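Local coordinates for major capsid protein (Paramecium bursaria Chlorella virus 1, PDB 5TIP) that self-assembles as trimers into the large icosahedral capsid of the virus and carries N-linked glycans added in the host cell, at residues Phe254-Pro268 with Leu409-Asn421. Sequence-based numbering, arbitrary orientation.
Sequences FNHPTKYLAWNFNNP and LLTALNIYAKNYN
Phe254 lies on Ala417, whose CB sits 3.6 Å from the centroid of the Phe254 ring and almost on its normal, a CH-pi contact; at the ring edge, Phe254 CZ meets Ile415 CG2 at 3.6 Å. Leu261 CD2 also reaches Ala417 CB. Farther along this largely apolar face, Leu413 CD1 stands over the ring of Phe265 and also touches Trp263 CD1 (4.0 Å). Leu380 and Leu378 of strand 376-387 pack against this side.

The other face is more polar. Asn414 ND2 donates to Asn264 OD1 (3.2 Å, 168° at the hydrogen), with the acceptor close to the amide plane of Asn414 and the two amides turned 52° apart; Asn414 OD1 is held by Ser235. Lys418 CB rests on the Tyr260 ring, offset toward its rim, the two side chains running side by side. The aliphatic chain of Lys259 crosses Tyr420 at about a right angle, and its bend at chi3 (61°) brings Lys259 CE to 3.3 Å from Tyr420 OH. Glu228 takes a salt bridge from both lysines, one through each carboxylate oxygen.

Backbone bonds such as Asn266 N to Ala412 O (2.8 Å) join strands 257-266 and 412-426 as antiparallel neighbours within one sheet of the C-terminal jelly roll in the double jelly-roll fold of NCLDV major capsid proteins.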
ATOM      1  N   PHE A 254       7.072  11.069  30.754  1.00 38.93           N
ATOM      2  CA  PHE A 254       6.932  11.784  29.497  1.00 33.03           C
ATOM      3  C   PHE A 254       6.349  13.168  29.754  1.00 29.97           C
ATOM      4  O   PHE A 254       5.818  13.451  30.831  1.00 31.44           O
ATOM      5  CB  PHE A 254       6.043  10.999  28.527  1.00 31.94           C
ATOM      6  CG  PHE A 254       6.573   9.630  28.196  1.00 28.39           C
ATOM      7  CD1 PHE A 254       7.915   9.439  27.913  1.00 28.14           C
ATOM      8  CD2 PHE A 254       5.729   8.533  28.192  1.00 28.29           C
ATOM      9  CE1 PHE A 254       8.402   8.180  27.616  1.00 27.56           C
ATOM     10  CE2 PHE A 254       6.210   7.273  27.897  1.00 28.71           C
ATOM     11  CZ  PHE A 254       7.547   7.096  27.609  1.00 28.02           C
ATOM     12  N   ASN A 255       6.455  14.033  28.747  1.00 28.29           N
ATOM     13  CA  ASN A 255       5.921  15.386  28.821  1.00 29.32           C
ATOM     14  C   ASN A 255       5.353  15.762  27.460  1.00 26.19           C
ATOM     15  O   ASN A 255       5.433  14.989  26.498  1.00 26.15           O
ATOM     16  CB  ASN A 255       6.987  16.395  29.269  1.00 33.96           C
ATOM     17  CG  ASN A 255       7.486  16.135  30.678  1.00 38.90           C
ATOM     18  OD1 ASN A 255       8.625  15.719  30.878  1.00 39.92           O
ATOM     19  ND2 ASN A 255       6.633  16.391  31.664  1.00 41.75           N
ATOM     20  N   HIS A 256       4.762  16.964  27.391  1.00 26.25           N
ATOM     21  CA  HIS A 256       4.266  17.589  26.167  1.00 26.83           C
ATOM     22  C   HIS A 256       3.054  16.847  25.609  1.00 24.17           C
ATOM     23  O   HIS A 256       2.780  15.709  26.013  1.00 24.41           O
ATOM     24  CB  HIS A 256       5.377  17.658  25.117  1.00 30.69           C
ATOM     25  CG  HIS A 256       6.589  18.410  25.568  1.00 33.99           C
ATOM     26  ND1 HIS A 256       7.851  17.858  25.574  1.00 35.60           N
ATOM     27  CD2 HIS A 256       6.732  19.677  26.027  1.00 34.85           C
ATOM     28  CE1 HIS A 256       8.717  18.748  26.025  1.00 35.12           C
ATOM     29  NE2 HIS A 256       8.064  19.862  26.302  1.00 35.24           N
ATOM     30  N   PRO A 257       2.289  17.462  24.704  1.00 22.57           N
ATOM     31  CA  PRO A 257       1.206  16.730  24.028  1.00 23.13           C
ATOM     32  C   PRO A 257       1.755  15.572  23.209  1.00 22.96           C
ATOM     33  O   PRO A 257       2.512  15.766  22.254  1.00 24.50           O
ATOM     34  CB  PRO A 257       0.560  17.802  23.142  1.00 21.32           C
ATOM     35  CG  PRO A 257       0.873  19.086  23.820  1.00 20.64           C
ATOM     36  CD  PRO A 257       2.242  18.905  24.408  1.00 23.01           C
ATOM     37  N   THR A 258       1.360  14.359  23.586  1.00 23.54           N
ATOM     38  CA  THR A 258       1.917  13.133  23.031  1.00 24.36           C
ATOM     39  C   THR A 258       0.918  12.491  22.077  1.00 23.04           C
ATOM     40  O   THR A 258      -0.262  12.348  22.411  1.00 24.70           O
ATOM     41  CB  THR A 258       2.283  12.155  24.150  1.00 23.54           C
ATOM     42  OG1 THR A 258       3.268  12.755  25.002  1.00 25.87           O
ATOM     43  CG2 THR A 258       2.840  10.860  23.581  1.00 19.19           C
ATOM     44  N   LYS A 259       1.400  12.098  20.895  1.00 22.74           N
ATOM     45  CA  LYS A 259       0.537  11.473  19.897  1.00 23.42           C
ATOM     46  C   LYS A 259       0.236  10.019  20.237  1.00 23.09           C
ATOM     47  O   LYS A 259      -0.912   9.579  20.121  1.00 25.82           O
ATOM     48  CB  LYS A 259       1.184  11.556  18.514  1.00 21.21           C
ATOM     49  CG  LYS A 259       1.705  12.927  18.148  1.00 23.25           C
ATOM     50  CD  LYS A 259       2.425  12.890  16.812  1.00 24.77           C
ATOM     51  CE  LYS A 259       1.489  12.457  15.697  1.00 26.32           C
ATOM     52  NZ  LYS A 259       2.168  12.476  14.374  1.00 25.40           N
ATOM     53  N   TYR A 260       1.249   9.258  20.641  1.00 23.42           N
ATOM     54  CA  TYR A 260       1.072   7.836  20.889  1.00 22.58           C
ATOM     55  C   TYR A 260       2.191   7.335  21.789  1.00 22.43           C
ATOM     56  O   TYR A 260       3.218   7.995  21.964  1.00 23.86           O
ATOM     57  CB  TYR A 260       1.036   7.042  19.576  1.00 21.34           C
ATOM     58  CG  TYR A 260       2.271   7.212  18.712  1.00 21.19           C
ATOM     59  CD1 TYR A 260       3.393   6.415  18.901  1.00 21.71           C
ATOM     60  CD2 TYR A 260       2.312   8.169  17.707  1.00 21.64           C
ATOM     61  CE1 TYR A 260       4.521   6.568  18.115  1.00 23.39           C
ATOM     62  CE2 TYR A 260       3.435   8.328  16.914  1.00 21.51           C
ATOM     63  CZ  TYR A 260       4.536   7.525  17.123  1.00 23.63           C
ATOM     64  OH  TYR A 260       5.658   7.678  16.339  1.00 24.79           O
ATOM     65  N   LEU A 261       1.966   6.159  22.365  1.00 24.20           N
ATOM     66  CA  LEU A 261       2.989   5.412  23.082  1.00 18.94           C
ATOM     67  C   LEU A 261       3.276   4.113  22.342  1.00 25.52           C
ATOM     68  O   LEU A 261       2.354   3.431  21.886  1.00 29.65           O
ATOM     69  CB  LEU A 261       2.555   5.104  24.517  1.00 24.48           C
ATOM     70  CG  LEU A 261       2.231   6.283  25.435  1.00 24.08           C
ATOM     71  CD1 LEU A 261       1.884   5.781  26.827  1.00 27.18           C
ATOM     72  CD2 LEU A 261       3.392   7.257  25.491  1.00 24.30           C
ATOM     73  N   ALA A 262       4.555   3.780  22.214  1.00 23.68           N
ATOM     74  CA  ALA A 262       4.982   2.538  21.589  1.00 23.29           C
ATOM     75  C   ALA A 262       6.021   1.870  22.474  1.00 25.36           C
ATOM     76  O   ALA A 262       6.933   2.533  22.977  1.00 28.69           O
ATOM     77  CB  ALA A 262       5.558   2.780  20.192  1.00 24.05           C
ATOM     78  N   TRP A 263       5.884   0.560  22.671  1.00 24.25           N
ATOM     79  CA  TRP A 263       6.811  -0.141  23.545  1.00 24.46           C
ATOM     80  C   TRP A 263       7.032  -1.561  23.044  1.00 24.21           C
ATOM     81  O   TRP A 263       6.268  -2.084  22.228  1.00 21.49           O
ATOM     82  CB  TRP A 263       6.323  -0.133  25.002  1.00 22.70           C
ATOM     83  CG  TRP A 263       5.082  -0.934  25.277  1.00 24.82           C
ATOM     84  CD1 TRP A 263       5.021  -2.202  25.776  1.00 25.80           C
ATOM     85  CD2 TRP A 263       3.725  -0.513  25.083  1.00 24.57           C
ATOM     86  NE1 TRP A 263       3.711  -2.598  25.903  1.00 24.95           N
ATOM     87  CE2 TRP A 263       2.896  -1.579  25.484  1.00 24.30           C
ATOM     88  CE3 TRP A 263       3.132   0.659  24.607  1.00 22.84           C
ATOM     89  CZ2 TRP A 263       1.507  -1.509  25.422  1.00 24.64           C
ATOM     90  CZ3 TRP A 263       1.753   0.728  24.546  1.00 21.78           C
ATOM     91  CH2 TRP A 263       0.957  -0.350  24.950  1.00 23.76           C
ATOM     92  N   ASN A 264       8.110  -2.173  23.536  1.00 28.34           N
ATOM     93  CA  ASN A 264       8.444  -3.551  23.209  1.00 27.84           C
ATOM     94  C   ASN A 264       9.223  -4.163  24.366  1.00 31.08           C
ATOM     95  O   ASN A 264       9.789  -3.456  25.203  1.00 33.84           O
ATOM     96  CB  ASN A 264       9.254  -3.651  21.906  1.00 25.19           C
ATOM     97  CG  ASN A 264      10.599  -2.939  21.986  1.00 25.17           C
ATOM     98  OD1 ASN A 264      11.500  -3.360  22.711  1.00 30.36           O
ATOM     99  ND2 ASN A 264      10.743  -1.865  21.220  1.00 24.62           N
ATOM    100  N   PHE A 265       9.246  -5.496  24.399  1.00 28.28           N
ATOM    101  CA  PHE A 265      10.056  -6.259  25.342  1.00 26.13           C
ATOM    102  C   PHE A 265      11.158  -6.947  24.548  1.00 24.71           C
ATOM    103  O   PHE A 265      10.883  -7.842  23.741  1.00 27.46           O
ATOM    104  CB  PHE A 265       9.208  -7.273  26.106  1.00 24.85           C
ATOM    105  CG  PHE A 265       8.056  -6.661  26.849  1.00 25.02           C
ATOM    106  CD1 PHE A 265       8.214  -6.203  28.146  1.00 25.37           C
ATOM    107  CD2 PHE A 265       6.815  -6.543  26.250  1.00 24.98           C
ATOM    108  CE1 PHE A 265       7.154  -5.638  28.827  1.00 23.12           C
ATOM    109  CE2 PHE A 265       5.753  -5.979  26.927  1.00 21.43           C
ATOM    110  CZ  PHE A 265       5.924  -5.527  28.217  1.00 22.09           C
ATOM    111  N   ASN A 266      12.399  -6.527  24.771  1.00 25.41           N
ATOM    112  CA  ASN A 266      13.532  -6.958  23.967  1.00 26.90           C
ATOM    113  C   ASN A 266      14.523  -7.753  24.806  1.00 31.89           C
ATOM    114  O   ASN A 266      14.788  -7.412  25.962  1.00 36.31           O
ATOM    115  CB  ASN A 266      14.239  -5.750  23.342  1.00 26.96           C
ATOM    116  CG  ASN A 266      15.650  -6.068  22.893  1.00 30.92           C
ATOM    117  OD1 ASN A 266      16.620  -5.619  23.503  1.00 32.61           O
ATOM    118  ND2 ASN A 266      15.774  -6.848  21.825  1.00 32.85           N
ATOM    119  N   ASN A 267      15.065  -8.816  24.214  1.00 34.00           N
ATOM    120  CA  ASN A 267      16.199  -9.523  24.795  1.00 34.05           C
ATOM    121  C   ASN A 267      17.460  -8.776  24.382  1.00 34.29           C
ATOM    122  O   ASN A 267      17.853  -8.830  23.209  1.00 36.69           O
ATOM    123  CB  ASN A 267      16.242 -10.979  24.331  1.00 30.93           C
ATOM    124  CG  ASN A 267      17.436 -11.738  24.885  1.00 33.48           C
ATOM    125  OD1 ASN A 267      18.070 -11.308  25.849  1.00 37.93           O
ATOM    126  ND2 ASN A 267      17.747 -12.874  24.274  1.00 32.46           N
ATOM    127  N   PRO A 268      18.122  -8.077  25.307  1.00 33.33           N
ATOM    128  CA  PRO A 268      19.240  -7.201  24.916  1.00 32.77           C
ATOM    129  C   PRO A 268      20.385  -7.924  24.227  1.00 34.79           C
ATOM    130  O   PRO A 268      21.226  -7.259  23.607  1.00 35.25           O
ATOM    131  CB  PRO A 268      19.693  -6.588  26.248  1.00 34.67           C
ATOM    132  CG  PRO A 268      19.205  -7.542  27.293  1.00 37.42           C
ATOM    133  CD  PRO A 268      17.922  -8.108  26.766  1.00 34.32           C
ATOM    134  N   LEU A 409      13.960 -14.091  28.798  1.00 28.58           N
ATOM    135  CA  LEU A 409      15.098 -13.279  28.392  1.00 30.26           C
ATOM    136  C   LEU A 409      14.688 -11.899  27.895  1.00 32.21           C
ATOM    137  O   LEU A 409      15.559 -11.043  27.705  1.00 34.14           O
ATOM    138  CB  LEU A 409      15.895 -13.997  27.301  1.00 33.92           C
ATOM    139  CG  LEU A 409      16.525 -15.343  27.662  1.00 39.38           C
ATOM    140  CD1 LEU A 409      17.391 -15.848  26.521  1.00 41.29           C
ATOM    141  CD2 LEU A 409      17.343 -15.221  28.936  1.00 41.18           C
ATOM    142  N   LEU A 410      13.391 -11.662  27.685  1.00 31.45           N
ATOM    143  CA  LEU A 410      12.891 -10.360  27.245  1.00 30.33           C
ATOM    144  C   LEU A 410      12.780  -9.440  28.462  1.00 31.24           C
ATOM    145  O   LEU A 410      11.700  -9.168  28.990  1.00 32.05           O
ATOM    146  CB  LEU A 410      11.552 -10.519  26.540  1.00 28.37           C
ATOM    147  CG  LEU A 410      11.504 -11.483  25.351  1.00 27.95           C
ATOM    148  CD1 LEU A 410      10.081 -11.619  24.832  1.00 28.25           C
ATOM    149  CD2 LEU A 410      12.439 -11.028  24.242  1.00 23.64           C
ATOM    150  N   THR A 411      13.936  -8.946  28.903  1.00 33.68           N
ATOM    151  CA  THR A 411      14.027  -8.190  30.146  1.00 33.67           C
ATOM    152  C   THR A 411      14.196  -6.692  29.936  1.00 33.10           C
ATOM    153  O   THR A 411      14.147  -5.939  30.914  1.00 35.94           O
ATOM    154  CB  THR A 411      15.192  -8.708  30.995  1.00 34.49           C
ATOM    155  OG1 THR A 411      16.397  -8.676  30.219  1.00 36.62           O
ATOM    156  CG2 THR A 411      14.926 -10.135  31.445  1.00 35.61           C
ATOM    157  N   ALA A 412      14.394  -6.243  28.700  1.00 30.54           N
ATOM    158  CA  ALA A 412      14.555  -4.824  28.396  1.00 28.05           C
ATOM    159  C   ALA A 412      13.232  -4.293  27.857  1.00 29.51           C
ATOM    160  O   ALA A 412      12.815  -4.650  26.750  1.00 35.98           O
ATOM    161  CB  ALA A 412      15.689  -4.605  27.397  1.00 26.07           C
ATOM    162  N   LEU A 413      12.574  -3.443  28.641  1.00 26.66           N
ATOM    163  CA  LEU A 413      11.321  -2.807  28.248  1.00 27.11           C
ATOM    164  C   LEU A 413      11.631  -1.395  27.765  1.00 27.25           C
ATOM    165  O   LEU A 413      12.029  -0.534  28.558  1.00 31.14           O
ATOM    166  CB  LEU A 413      10.327  -2.791  29.409  1.00 26.71           C
ATOM    167  CG  LEU A 413       9.083  -1.915  29.237  1.00 29.25           C
ATOM    168  CD1 LEU A 413       8.273  -2.359  28.029  1.00 31.47           C
ATOM    169  CD2 LEU A 413       8.224  -1.939  30.494  1.00 27.75           C
ATOM    170  N   ASN A 414      11.452  -1.161  26.470  1.00 25.68           N
ATOM    171  CA  ASN A 414      11.682   0.144  25.864  1.00 26.81           C
ATOM    172  C   ASN A 414      10.336   0.801  25.589  1.00 27.41           C
ATOM    173  O   ASN A 414       9.530   0.267  24.823  1.00 28.76           O
ATOM    174  CB  ASN A 414      12.483   0.012  24.569  1.00 28.39           C
ATOM    175  CG  ASN A 414      13.795  -0.716  24.766  1.00 29.75           C
ATOM    176  OD1 ASN A 414      14.766  -0.148  25.262  1.00 30.02           O
ATOM    177  ND2 ASN A 414      13.833  -1.982  24.368  1.00 30.54           N
ATOM    178  N   ILE A 415      10.095   1.953  26.209  1.00 26.25           N
ATOM    179  CA  ILE A 415       8.849   2.692  26.046  1.00 24.43           C
ATOM    180  C   ILE A 415       9.166   4.000  25.338  1.00 26.16           C
ATOM    181  O   ILE A 415      10.016   4.774  25.798  1.00 27.77           O
ATOM    182  CB  ILE A 415       8.156   2.945  27.392  1.00 23.91           C
ATOM    183  CG1 ILE A 415       7.976   1.630  28.151  1.00 23.45           C
ATOM    184  CG2 ILE A 415       6.810   3.619  27.179  1.00 22.52           C
ATOM    185  CD1 ILE A 415       7.397   1.801  29.533  1.00 25.61           C
ATOM    186  N   TYR A 416       8.488   4.247  24.221  1.00 25.43           N
ATOM    187  CA  TYR A 416       8.701   5.439  23.417  1.00 22.53           C
ATOM    188  C   TYR A 416       7.449   6.306  23.420  1.00 25.38           C
ATOM    189  O   TYR A 416       6.325   5.807  23.525  1.00 26.65           O
ATOM    190  CB  TYR A 416       9.078   5.079  21.976  1.00 21.35           C
ATOM    191  CG  TYR A 416      10.344   4.263  21.871  1.00 22.73           C
ATOM    192  CD1 TYR A 416      11.590   4.872  21.902  1.00 22.26           C
ATOM    193  CD2 TYR A 416      10.293   2.881  21.753  1.00 23.04           C
ATOM    194  CE1 TYR A 416      12.750   4.131  21.811  1.00 23.36           C
ATOM    195  CE2 TYR A 416      11.448   2.130  21.663  1.00 24.07           C
ATOM    196  CZ  TYR A 416      12.673   2.762  21.692  1.00 25.54           C
ATOM    197  OH  TYR A 416      13.827   2.021  21.604  1.00 29.70           O
ATOM    198  N   ALA A 417       7.661   7.613  23.302  1.00 24.69           N
ATOM    199  CA  ALA A 417       6.573   8.573  23.200  1.00 24.17           C
ATOM    200  C   ALA A 417       6.917   9.592  22.127  1.00 22.28           C
ATOM    201  O   ALA A 417       8.036  10.114  22.101  1.00 21.72           O
ATOM    202  CB  ALA A 417       6.320   9.276  24.539  1.00 25.75           C
ATOM    203  N   LYS A 418       5.952   9.877  21.257  1.00 20.46           N
ATOM    204  CA  LYS A 418       6.115  10.866  20.202  1.00 22.56           C
ATOM    205  C   LYS A 418       5.260  12.066  20.584  1.00 22.52           C
ATOM    206  O   LYS A 418       4.048  11.956  20.708  1.00 24.98           O
ATOM    207  CB  LYS A 418       5.689  10.309  18.844  1.00 23.74           C
ATOM    208  CG  LYS A 418       6.391  10.958  17.662  1.00 24.34           C
ATOM    209  CD  LYS A 418       7.893  10.742  17.729  1.00 26.42           C
ATOM    210  CE  LYS A 418       8.517  10.640  16.350  1.00 29.75           C
ATOM    211  NZ  LYS A 418       8.087  11.734  15.443  1.00 33.39           N
ATOM    212  N   ASN A 419       5.900  13.212  20.758  1.00 23.36           N
ATOM    213  CA  ASN A 419       5.213  14.418  21.190  1.00 22.11           C
ATOM    214  C   ASN A 419       5.413  15.528  20.168  1.00 24.85           C
ATOM    215  O   ASN A 419       6.248  15.435  19.266  1.00 25.17           O
ATOM    216  CB  ASN A 419       5.712  14.876  22.566  1.00 21.23           C
ATOM    217  CG  ASN A 419       7.156  15.333  22.539  1.00 27.08           C
ATOM    218  OD1 ASN A 419       8.073  14.535  22.720  1.00 30.45           O
ATOM    219  ND2 ASN A 419       7.366  16.626  22.318  1.00 29.49           N
ATOM    220  N   TYR A 420       4.629  16.588  20.324  1.00 23.16           N
ATOM    221  CA  TYR A 420       4.766  17.791  19.520  1.00 19.82           C
ATOM    222  C   TYR A 420       5.515  18.864  20.297  1.00 22.09           C
ATOM    223  O   TYR A 420       5.500  18.894  21.530  1.00 22.79           O
ATOM    224  CB  TYR A 420       3.399  18.330  19.088  1.00 20.08           C
ATOM    225  CG  TYR A 420       2.779  17.595  17.923  1.00 21.26           C
ATOM    226  CD1 TYR A 420       3.287  17.741  16.639  1.00 20.87           C
ATOM    227  CD2 TYR A 420       1.682  16.764  18.102  1.00 20.73           C
ATOM    228  CE1 TYR A 420       2.722  17.078  15.568  1.00 21.08           C
ATOM    229  CE2 TYR A 420       1.110  16.098  17.035  1.00 20.04           C
ATOM    230  CZ  TYR A 420       1.637  16.254  15.772  1.00 22.11           C
ATOM    231  OH  TYR A 420       1.075  15.591  14.707  1.00 26.47           O
ATOM    232  N   ASN A 421       6.180  19.745  19.556  1.00 18.95           N
ATOM    233  CA  ASN A 421       6.833  20.906  20.135  1.00 19.36           C
ATOM    234  C   ASN A 421       6.872  21.989  19.067  1.00 24.13           C
ATOM    235  O   ASN A 421       6.561  21.745  17.898  1.00 26.18           O
ATOM    236  CB  ASN A 421       8.235  20.566  20.652  1.00 21.67           C
ATOM    237  CG  ASN A 421       8.693  21.499  21.756  1.00 27.43           C
ATOM    238  OD1 ASN A 421       8.410  22.697  21.732  1.00 28.73           O
ATOM    239  ND2 ASN A 421       9.398  20.950  22.739  1.00 24.54           N
TER